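PDB 2X8X: Tlr1789 protein from Thermosynechococcus elongatus, which probably takes part in inserting or translocating proteins at the cyanobacterial outer membrane, as a member of the Omp85 family whose soluble N-terminal part carries three POTRA domains. Local coordinates for residues Pro17-Leu22 / Thr50-Asp55; Arg74-Leu79 / Leu107-Leu112; Tyr24-Thr29 / Asn45-Thr50. All coordinates share one frame; numbering follows the deposited sequence.

Contact 1: residues Pro17-Leu22 / Thr50-Asp55; sequences PELEQL and TGFFAD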
loop_
_atom_site.group_PDB
_atom_site.type_symbol
_atom_site.label_atom_id
_atom_site.label_comp_id
_atom_site.label_asym_id
_atom_site.label_seq_id
_atom_site.Cartn_x
_atom_site.Cartn_y
_atom_site.Cartn_z
ATOM N N PRO A 17 29.528 -1.083 -3.066
ATOM C CA PRO A 17 30.328 -1.523 -1.900
ATOM C C PRO A 17 29.502 -1.610 -0.603
ATOM O O PRO A 17 29.541 -2.640 0.087
ATOM C CB PRO A 17 31.431 -0.459 -1.783
ATOM C CG PRO A 17 31.319 0.402 -3.035
ATOM C CD PRO A 17 29.947 0.238 -3.583
ATOM N N GLU A 18 28.728 -0.561 -0.323
ATOM C CA GLU A 18 27.810 -0.523 0.811
ATOM C C GLU A 18 27.028 -1.851 1.000
ATOM O O GLU A 18 26.958 -2.419 2.109
ATOM C CB GLU A 18 26.875 0.679 0.639
ATOM N N LEU A 19 26.505 -2.397 -0.096
ATOM C CA LEU A 19 25.675 -3.609 -0.074
ATOM C C LEU A 19 26.437 -4.912 -0.062
ATOM O O LEU A 19 25.902 -5.945 0.309
ATOM C CB LEU A 19 24.778 -3.664 -1.297
ATOM C CG LEU A 19 23.526 -2.809 -1.314
ATOM C CD1 LEU A 19 22.780 -3.084 -2.661
ATOM C CD2 LEU A 19 22.640 -2.953 -0.014
ATOM N N GLU A 20 27.663 -4.878 -0.544
ATOM C CA GLU A 20 28.410 -6.103 -0.739
ATOM C C GLU A 20 28.854 -6.692 0.596
ATOM O O GLU A 20 28.878 -7.907 0.767
ATOM C CB GLU A 20 29.624 -5.846 -1.659
ATOM C CG GLU A 20 30.361 -7.131 -1.996
ATOM C CD GLU A 20 31.610 -6.894 -2.787
ATOM O OE1 GLU A 20 31.733 -5.808 -3.420
ATOM O OE2 GLU A 20 32.465 -7.805 -2.777
ATOM N N GLN A 21 29.173 -5.842 1.560
ATOM C CA GLN A 21 29.441 -6.339 2.923
ATOM C C GLN A 21 28.167 -7.000 3.510
ATOM O O GLN A 21 28.226 -8.063 4.129
ATOM C CB GLN A 21 29.970 -5.228 3.822
ATOM C CG GLN A 21 31.493 -4.866 3.571
ATOM C CD GLN A 21 31.667 -3.504 2.859
ATOM O OE1 GLN A 21 30.680 -2.883 2.437
ATOM N NE2 GLN A 21 32.915 -3.027 2.751
ATOM N N LEU A 22 27.008 -6.395 3.242
ATOM C CA LEU A 22 25.722 -6.973 3.678
ATOM C C LEU A 22 25.463 -8.392 3.188
ATOM O O LEU A 22 25.016 -9.209 3.982
ATOM C CB LEU A 22 24.553 -6.065 3.282
ATOM C CG LEU A 22 23.175 -6.589 3.673
ATOM C CD1 LEU A 22 22.904 -6.414 5.219
ATOM C CD2 LEU A 22 22.146 -5.891 2.785
ATOM N N THR A 50 16.680 -9.354 2.450
ATOM C CA THR A 50 17.196 -8.052 2.954
ATOM C C THR A 50 16.366 -6.906 2.336
ATOM O O THR A 50 16.320 -5.833 2.894
ATOM C CB THR A 50 18.643 -7.807 2.597
ATOM O OG1 THR A 50 18.769 -7.807 1.157
ATOM C CG2 THR A 50 19.621 -8.857 3.333
ATOM N N GLY A 51 15.752 -7.163 1.169
ATOM C CA GLY A 51 14.874 -6.170 0.544
ATOM C C GLY A 51 15.548 -5.266 -0.469
ATOM O O GLY A 51 14.856 -4.472 -1.092
ATOM N N PHE A 52 16.861 -5.413 -0.653
ATOM C CA PHE A 52 17.597 -4.565 -1.620
ATOM C C PHE A 52 17.705 -5.111 -3.044
ATOM O O PHE A 52 18.258 -4.433 -3.929
ATOM C CB PHE A 52 19.054 -4.316 -1.142
ATOM C CG PHE A 52 19.176 -3.505 0.111
ATOM C CD1 PHE A 52 19.010 -2.117 0.079
ATOM C CD2 PHE A 52 19.477 -4.133 1.335
ATOM C CE1 PHE A 52 19.111 -1.354 1.237
ATOM C CE2 PHE A 52 19.598 -3.385 2.528
ATOM C CZ PHE A 52 19.439 -1.985 2.473
ATOM N N PHE A 53 17.237 -6.332 -3.304
ATOM C CA PHE A 53 17.619 -6.992 -4.571
ATOM C C PHE A 53 16.445 -7.430 -5.391
ATOM O O PHE A 53 15.527 -8.058 -4.865
ATOM C CB PHE A 53 18.570 -8.191 -4.300
ATOM C CG PHE A 53 19.778 -7.800 -3.500
ATOM C CD1 PHE A 53 20.864 -7.181 -4.110
ATOM C CD2 PHE A 53 19.825 -8.023 -2.138
ATOM C CE1 PHE A 53 21.977 -6.776 -3.360
ATOM C CE2 PHE A 53 20.931 -7.631 -1.394
ATOM C CZ PHE A 53 22.013 -7.037 -1.984
ATOM N N ALA A 54 16.458 -7.064 -6.671
ATOM C CA ALA A 54 15.418 -7.534 -7.582
ATOM C C ALA A 54 15.589 -9.008 -7.943
ATOM O O ALA A 54 14.609 -9.679 -8.337
ATOM C CB ALA A 54 15.416 -6.685 -8.887
ATOM N N ASP A 55 16.820 -9.519 -7.851
ATOM C CA ASP A 55 17.113 -10.813 -8.377
ATOM C C ASP A 55 18.392 -11.286 -7.696
ATOM O O ASP A 55 19.258 -10.485 -7.376
ATOM C CB ASP A 55 17.300 -10.775 -9.912
ATOM C CG ASP A 55 17.095 -12.156 -10.549
ATOM O OD1 ASP A 55 17.002 -13.180 -9.821
ATOM O OD2 ASP A 55 17.041 -12.227 -11.793
#

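Contact 2: residues Arg74-Leu79 / Leu107-Leu112; sequences RPYPVL and LNLREL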
loop_
_atom_site.group_PDB
_atom_site.type_symbol
_atom_site.label_atom_id
_atom_site.label_comp_id
_atom_site.label_asym_id
_atom_site.label_seq_id
_atom_site.Cartn_x
_atom_site.Cartn_y
_atom_site.Cartn_z
ATOM N N ARG A 74 21.278 -8.387 -8.335
ATOM C CA ARG A 74 20.807 -7.285 -9.191
ATOM C C ARG A 74 19.975 -6.424 -8.216
ATOM O O ARG A 74 18.875 -6.819 -7.832
ATOM C CB ARG A 74 19.927 -7.823 -10.351
ATOM C CG ARG A 74 19.514 -6.748 -11.332
ATOM C CD ARG A 74 18.698 -7.363 -12.524
ATOM N NE ARG A 74 17.556 -6.508 -12.434
ATOM C CZ ARG A 74 16.284 -6.838 -12.288
ATOM N NH1 ARG A 74 15.832 -8.082 -12.407
ATOM N NH2 ARG A 74 15.463 -5.836 -12.103
ATOM N N PRO A 75 20.591 -5.394 -7.664
ATOM C CA PRO A 75 19.967 -4.531 -6.719
ATOM C C PRO A 75 18.823 -3.746 -7.389
ATOM O O PRO A 75 18.827 -3.540 -8.653
ATOM C CB PRO A 75 21.053 -3.531 -6.389
ATOM C CG PRO A 75 22.406 -4.267 -6.855
ATOM C CD PRO A 75 22.000 -5.069 -7.952
ATOM N N TYR A 76 17.892 -3.272 -6.569
ATOM C CA TYR A 76 16.939 -2.291 -7.072
ATOM C C TYR A 76 17.795 -1.036 -7.348
ATOM O O TYR A 76 18.871 -0.945 -6.807
ATOM C CB TYR A 76 15.831 -1.970 -6.053
ATOM C CG TYR A 76 14.929 -3.162 -5.759
ATOM C CD1 TYR A 76 14.062 -3.674 -6.743
ATOM C CD2 TYR A 76 14.914 -3.757 -4.510
ATOM C CE1 TYR A 76 13.247 -4.801 -6.509
ATOM C CE2 TYR A 76 14.109 -4.842 -4.271
ATOM C CZ TYR A 76 13.277 -5.370 -5.289
ATOM O OH TYR A 76 12.461 -6.484 -5.009
ATOM N N PRO A 77 17.313 -0.099 -8.200
ATOM C CA PRO A 77 18.017 1.140 -8.548
ATOM C C PRO A 77 18.122 2.031 -7.324
ATOM O O PRO A 77 17.361 1.853 -6.346
ATOM C CB PRO A 77 17.043 1.855 -9.513
ATOM C CG PRO A 77 15.985 0.859 -9.893
ATOM C CD PRO A 77 15.990 -0.239 -8.874
ATOM N N VAL A 78 19.023 3.011 -7.364
ATOM C CA VAL A 78 19.036 4.069 -6.360
ATOM C C VAL A 78 17.702 4.830 -6.491
ATOM O O VAL A 78 17.267 5.149 -7.598
ATOM C CB VAL A 78 20.238 5.019 -6.508
ATOM C CG1 VAL A 78 20.096 6.240 -5.589
ATOM C CG2 VAL A 78 21.539 4.272 -6.094
ATOM N N LEU A 79 17.045 5.059 -5.370
ATOM C CA LEU A 79 15.757 5.733 -5.407
ATOM C C LEU A 79 15.887 7.233 -5.685
ATOM O O LEU A 79 16.571 7.964 -4.923
ATOM C CB LEU A 79 15.036 5.501 -4.040
ATOM C CG LEU A 79 13.659 6.181 -3.952
ATOM C CD1 LEU A 79 12.663 5.537 -4.989
ATOM C CD2 LEU A 79 13.085 6.074 -2.554
ATOM N N LEU A 107 17.050 1.514 -3.441
ATOM C CA LEU A 107 15.690 1.339 -2.913
ATOM C C LEU A 107 15.649 -0.002 -2.163
ATOM O O LEU A 107 16.213 -1.017 -2.627
ATOM C CB LEU A 107 14.736 1.301 -4.108
ATOM C CG LEU A 107 13.339 0.702 -3.836
ATOM C CD1 LEU A 107 12.468 1.648 -3.013
ATOM C CD2 LEU A 107 12.792 0.477 -5.189
ATOM N N ASN A 108 14.976 0.001 -1.015
ATOM C CA ASN A 108 14.747 -1.170 -0.230
ATOM C C ASN A 108 13.225 -1.369 -0.127
ATOM O O ASN A 108 12.494 -0.467 0.301
ATOM C CB ASN A 108 15.414 -1.066 1.162
ATOM C CG ASN A 108 15.259 -2.333 1.937
ATOM O OD1 ASN A 108 14.138 -2.666 2.379
ATOM N ND2 ASN A 108 16.367 -3.091 2.115
ATOM N N LEU A 109 12.725 -2.512 -0.576
ATOM C CA LEU A 109 11.274 -2.707 -0.566
ATOM C C LEU A 109 10.672 -2.826 0.813
ATOM O O LEU A 109 9.517 -2.511 0.981
ATOM C CB LEU A 109 10.863 -3.894 -1.400
ATOM C CG LEU A 109 10.860 -3.752 -2.933
ATOM C CD1 LEU A 109 9.950 -4.815 -3.519
ATOM C CD2 LEU A 109 10.455 -2.443 -3.541
ATOM N N ARG A 110 11.412 -3.270 1.820
ATOM C CA ARG A 110 10.883 -3.184 3.200
ATOM C C ARG A 110 10.701 -1.724 3.650
ATOM O O ARG A 110 9.692 -1.401 4.237
ATOM C CB ARG A 110 11.802 -3.854 4.237
ATOM C CG ARG A 110 12.213 -5.234 3.992
ATOM C CD ARG A 110 13.098 -5.538 5.260
ATOM N NE ARG A 110 13.593 -6.902 5.319
ATOM C CZ ARG A 110 13.320 -7.773 6.288
ATOM N NH1 ARG A 110 12.555 -7.414 7.327
ATOM N NH2 ARG A 110 13.804 -9.018 6.204
ATOM N N GLU A 111 11.694 -0.867 3.423
ATOM C CA GLU A 111 11.560 0.556 3.725
ATOM C C GLU A 111 10.440 1.243 2.881
ATOM O O GLU A 111 9.681 2.072 3.403
ATOM C CB GLU A 111 12.851 1.306 3.451
ATOM C CG GLU A 111 14.097 0.733 4.262
ATOM C CD GLU A 111 15.465 1.465 3.912
ATOM O OE1 GLU A 111 15.447 2.720 3.884
ATOM O OE2 GLU A 111 16.547 0.808 3.689
ATOM N N LEU A 112 10.330 0.893 1.624
ATOM C CA LEU A 112 9.196 1.361 0.825
ATOM C C LEU A 112 7.880 0.985 1.421
ATOM O O LEU A 112 6.944 1.790 1.401
ATOM C CB LEU A 112 9.254 0.828 -0.591
ATOM C CG LEU A 112 8.264 1.532 -1.559
ATOM C CD1 LEU A 112 8.749 2.898 -1.963
ATOM C CD2 LEU A 112 8.224 0.704 -2.863
#

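Contact 3: residues Tyr24-Thr29 / Asn45-Thr50; sequences YQVIST and NAIFAT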
loop_
_atom_site.group_PDB
_atom_site.type_symbol
_atom_site.label_atom_id
_atom_site.label_comp_id
_atom_site.label_asym_id
_atom_site.label_seq_id
_atom_site.Cartn_x
_atom_site.Cartn_y
_atom_site.Cartn_z
ATOM N N TYR A 24 27.767 -10.574 2.270
ATOM C CA TYR A 24 28.656 -11.479 3.014
ATOM C C TYR A 24 28.166 -11.750 4.416
ATOM O O TYR A 24 28.336 -12.838 4.909
ATOM C CB TYR A 24 30.066 -10.931 3.105
ATOM C CG TYR A 24 30.863 -11.196 1.864
ATOM C CD1 TYR A 24 31.148 -12.513 1.462
ATOM C CD2 TYR A 24 31.343 -10.144 1.086
ATOM C CE1 TYR A 24 31.876 -12.756 0.296
ATOM C CE2 TYR A 24 32.097 -10.379 -0.064
ATOM C CZ TYR A 24 32.339 -11.681 -0.448
ATOM O OH TYR A 24 33.048 -11.914 -1.598
ATOM N N GLN A 25 27.596 -10.745 5.065
ATOM C CA GLN A 25 27.089 -10.805 6.433
ATOM C C GLN A 25 25.928 -11.809 6.510
ATOM O O GLN A 25 25.814 -12.507 7.465
ATOM C CB GLN A 25 26.625 -9.383 6.759
ATOM C CG GLN A 25 26.183 -8.962 8.167
ATOM C CD GLN A 25 26.272 -7.392 8.366
ATOM O OE1 GLN A 25 25.975 -6.612 7.444
ATOM N NE2 GLN A 25 26.676 -6.949 9.576
ATOM N N VAL A 26 25.069 -11.896 5.487
ATOM C CA VAL A 26 23.812 -12.654 5.625
ATOM C C VAL A 26 23.908 -14.110 5.130
ATOM O O VAL A 26 23.098 -14.934 5.472
ATOM C CB VAL A 26 22.596 -11.930 4.944
ATOM C CG1 VAL A 26 22.461 -10.484 5.414
ATOM C CG2 VAL A 26 22.753 -11.907 3.489
ATOM N N ILE A 27 24.892 -14.428 4.327
ATOM C CA ILE A 27 25.017 -15.811 3.820
ATOM C C ILE A 27 25.802 -16.654 4.827
ATOM O O ILE A 27 26.520 -16.105 5.677
ATOM C CB ILE A 27 25.714 -15.879 2.432
ATOM C CG1 ILE A 27 27.193 -15.487 2.579
ATOM C CG2 ILE A 27 24.849 -15.070 1.364
ATOM C CD1 ILE A 27 27.988 -15.192 1.285
ATOM N N SER A 28 25.659 -17.970 4.763
ATOM C CA SER A 28 26.448 -18.777 5.660
ATOM C C SER A 28 27.611 -19.417 4.918
ATOM O O SER A 28 28.517 -19.915 5.551
ATOM C CB SER A 28 25.577 -19.828 6.368
ATOM O OG SER A 28 24.942 -20.649 5.372
ATOM N N THR A 29 27.566 -19.438 3.584
ATOM C CA THR A 29 28.616 -20.091 2.802
ATOM C C THR A 29 29.880 -19.218 2.797
ATOM O O THR A 29 29.850 -18.018 2.428
ATOM C CB THR A 29 28.141 -20.476 1.361
ATOM O OG1 THR A 29 26.905 -21.233 1.434
ATOM C CG2 THR A 29 29.210 -21.331 0.689
ATOM N N ASN A 45 17.828 -17.043 -0.565
ATOM C CA ASN A 45 16.640 -16.555 0.198
ATOM C C ASN A 45 17.014 -15.469 1.196
ATOM O O ASN A 45 16.357 -14.444 1.289
ATOM C CB ASN A 45 15.998 -17.655 1.007
ATOM C CG ASN A 45 15.397 -18.734 0.192
ATOM O OD1 ASN A 45 15.108 -19.816 0.730
ATOM N ND2 ASN A 45 15.167 -18.489 -1.073
ATOM N N ALA A 46 18.050 -15.691 1.998
ATOM C CA ALA A 46 18.501 -14.662 2.985
ATOM C C ALA A 46 18.918 -13.351 2.377
ATOM O O ALA A 46 18.638 -12.286 2.932
ATOM C CB ALA A 46 19.652 -15.223 3.883
ATOM N N ILE A 47 19.618 -13.411 1.257
ATOM C CA ILE A 47 19.975 -12.198 0.558
ATOM C C ILE A 47 18.754 -11.501 0.005
ATOM O O ILE A 47 18.612 -10.250 0.073
ATOM C CB ILE A 47 20.940 -12.536 -0.612
ATOM C CG1 ILE A 47 22.259 -13.121 -0.074
ATOM C CG2 ILE A 47 21.204 -11.288 -1.393
ATOM C CD1 ILE A 47 23.122 -13.833 -1.172
ATOM N N PHE A 48 17.849 -12.277 -0.566
ATOM C CA PHE A 48 16.630 -11.647 -1.061
ATOM C C PHE A 48 15.825 -11.002 0.082
ATOM O O PHE A 48 15.273 -9.899 -0.115
ATOM C CB PHE A 48 15.802 -12.643 -1.867
ATOM C CG PHE A 48 14.808 -11.991 -2.757
ATOM C CD1 PHE A 48 15.169 -11.578 -4.039
ATOM C CD2 PHE A 48 13.510 -11.816 -2.330
ATOM C CE1 PHE A 48 14.210 -10.952 -4.875
ATOM C CE2 PHE A 48 12.548 -11.128 -3.110
ATOM C CZ PHE A 48 12.918 -10.739 -4.433
ATOM N N ALA A 49 15.757 -11.663 1.266
ATOM C CA ALA A 49 14.992 -11.138 2.389
ATOM C C ALA A 49 15.516 -9.798 2.892
ATOM O O ALA A 49 14.822 -9.158 3.683
ATOM C CB ALA A 49 14.964 -12.083 3.564
ATOM N N THR A 50 16.680 -9.354 2.450
ATOM C CA THR A 50 17.196 -8.052 2.954
ATOM C C THR A 50 16.366 -6.906 2.336
ATOM O O THR A 50 16.320 -5.833 2.894
ATOM C CB THR A 50 18.643 -7.807 2.597
ATOM O OG1 THR A 50 18.769 -7.807 1.157
ATOM C CG2 THR A 50 19.621 -8.857 3.333
#

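Contact 1: residues Pro17-Leu22 / Thr50-Asp55
Leu19, on the first helix of the first POTRA domain, packs on Phe52 and Phe53, and Leu22 on Phe52, where the chain leaves the second helix and enters strand 53-63 of the beta-alpha-alpha-beta-beta fold. One contact is a CH-pi interaction: Leu19 CD2 stands over one face of the Phe52 ring, 3.6 Å from its centroid and 15° off the ring normal. The others are apolar packing. The second methyl of the same fork, CD1, meets the Phe53 ring tip to tip, 3.8 Å from Phe53 CE1, so one leucine serves both aromatic rings. One turn further along the helix, Leu22 crosses Phe52 at about a right angle, and its CD2 lies 3.5 Å from Phe52 CD2. Polar ties hold the second segment from outside: Gly51, which leaves the helix with positive phi, and Phe52 bond through their backbones to Leu109 and Tyr76. Ala54 and Asp55 pair through their backbones with the one residue Arg74, a classic beta bulge at the corner of the strand. Leu22 CG is anti to the backbone N (chi1 179°), which sends the branch toward residues 50-52; its CD2 also lies 3.9 Å from Thr50 CG2.

Contact 2: residues Arg74-Leu79 / Leu107-Leu112
Tyr76 lies across the start of the second POTRA domain's helix 109-125, its side chain running from Leu107 at the base to Leu109 at the tip. Its CB meets Leu107 twice, 4.0 Å from Leu107 CB and 3.6 Å from Leu107 O. Tyr76 CG is anti to the carbonyl carbon (chi1 -65°), which sends the ring toward helix 109-125; Leu107 O lies at its edge, near the ring plane and 3.6 Å from Tyr76 CD2. Leu107 O is buried here and has no polar partner in the model. Further out, Leu109 crosses the ring at about a right angle: its CG is 3.7 Å from Tyr76 CE2 and also close to CZ, while Leu109 CD2 lies over one face. At the tip, Tyr76 OH rests against a methyl, 3.4 Å from Leu109 CD1.

Beside this packing runs one backbone bond, Leu107 N to Pro77 O at 2.9 Å and a nearly straight 164°. It ties the proline-rich linker to the residue preceding Asn108, the N-cap of the helix. Asn108 OD1 accepts from Glu111 N (3.2 Å, 159°) and, weakly, from Arg110 N, while Asn108 ND2 reaches back to Thr50 O in the first domain.

The arrangement forms the joint between two POTRA domains. Residues 74-79 leave strand 66-75 of the first sheet and lead toward strand 81-85 of the second. Leu79 and Leu107 turn inward together, both touching Val145 of strand 144-150, while Pro77 and Leu107 reach Val139 of strand 132-139.

Contact 3: residues Tyr24-Thr29 / Asn45-Thr50
Ile47 O is gripped twice by Thr50, from the hydroxyl and from the backbone, in the last part of residues 45-50 of the first POTRA domain. Thr50 OG1 donates to Ile47 O at 2.7 Å, in the plane of the carbonyl, and Thr50 N adds a longer bond of 3.2 Å to Ile47 O. The hydroxyl can curl back because Thr50 OG1 sits between the backbone N and the carbonyl carbon (chi1 60°). The methyl branches off toward helix 17-26, where Thr50 CG2 is 3.9 Å from Val26 CG1.

Across the contact the side-chain pairs are aliphatic. Val26 crosses Ile47 at about a right angle, its CG2 lying 3.8 Å from Ile47 CG1. Ile27, the first residue to leave the helix, runs side by side with Ile47 and points the same way. Their methyls are pushed together more closely than van der Waals spacing normally allows, with Ile27 CG2 only 3.3 Å from Ile47 CD1. Ala46 CB packs on the backbone of the first helix, 3.8 Å from Val26 O.

Just beyond, Asp43 of helix 37-48 accepts from Ser28 N and from the hydroxyl of Thr29, fastening the chain after the first helix to the second. Both helices pack on one side of the domain's sheet: Ile27 touches Val10 of strand 5-13 and Phe71 of strand 66-75, while Ile47 reaches Phe71, Val73 and, on strand 53-63, Phe53 and Val56.

How the contacts relate
Contacts 1 and 3 both use helix 17-26, share Thr50 and lie within the first POTRA domain. Contact 3 sets the helix against its partner helix, aliphatic on aliphatic; contact 1 sets it against the aromatic pair at the entry to strand 53-63. Contact 2 lies at the domain boundary and is the one of the three with a hydrogen bond between its segments. All are partly buried, each with two buried residues among those that touch. Contact 2 is coupled to the others through polar groups: Arg110 NH2 donates to Ala49 O, and Ala54 N donates to Arg74 O, joining residues 49-50 and the edge strand to the interdomain joint.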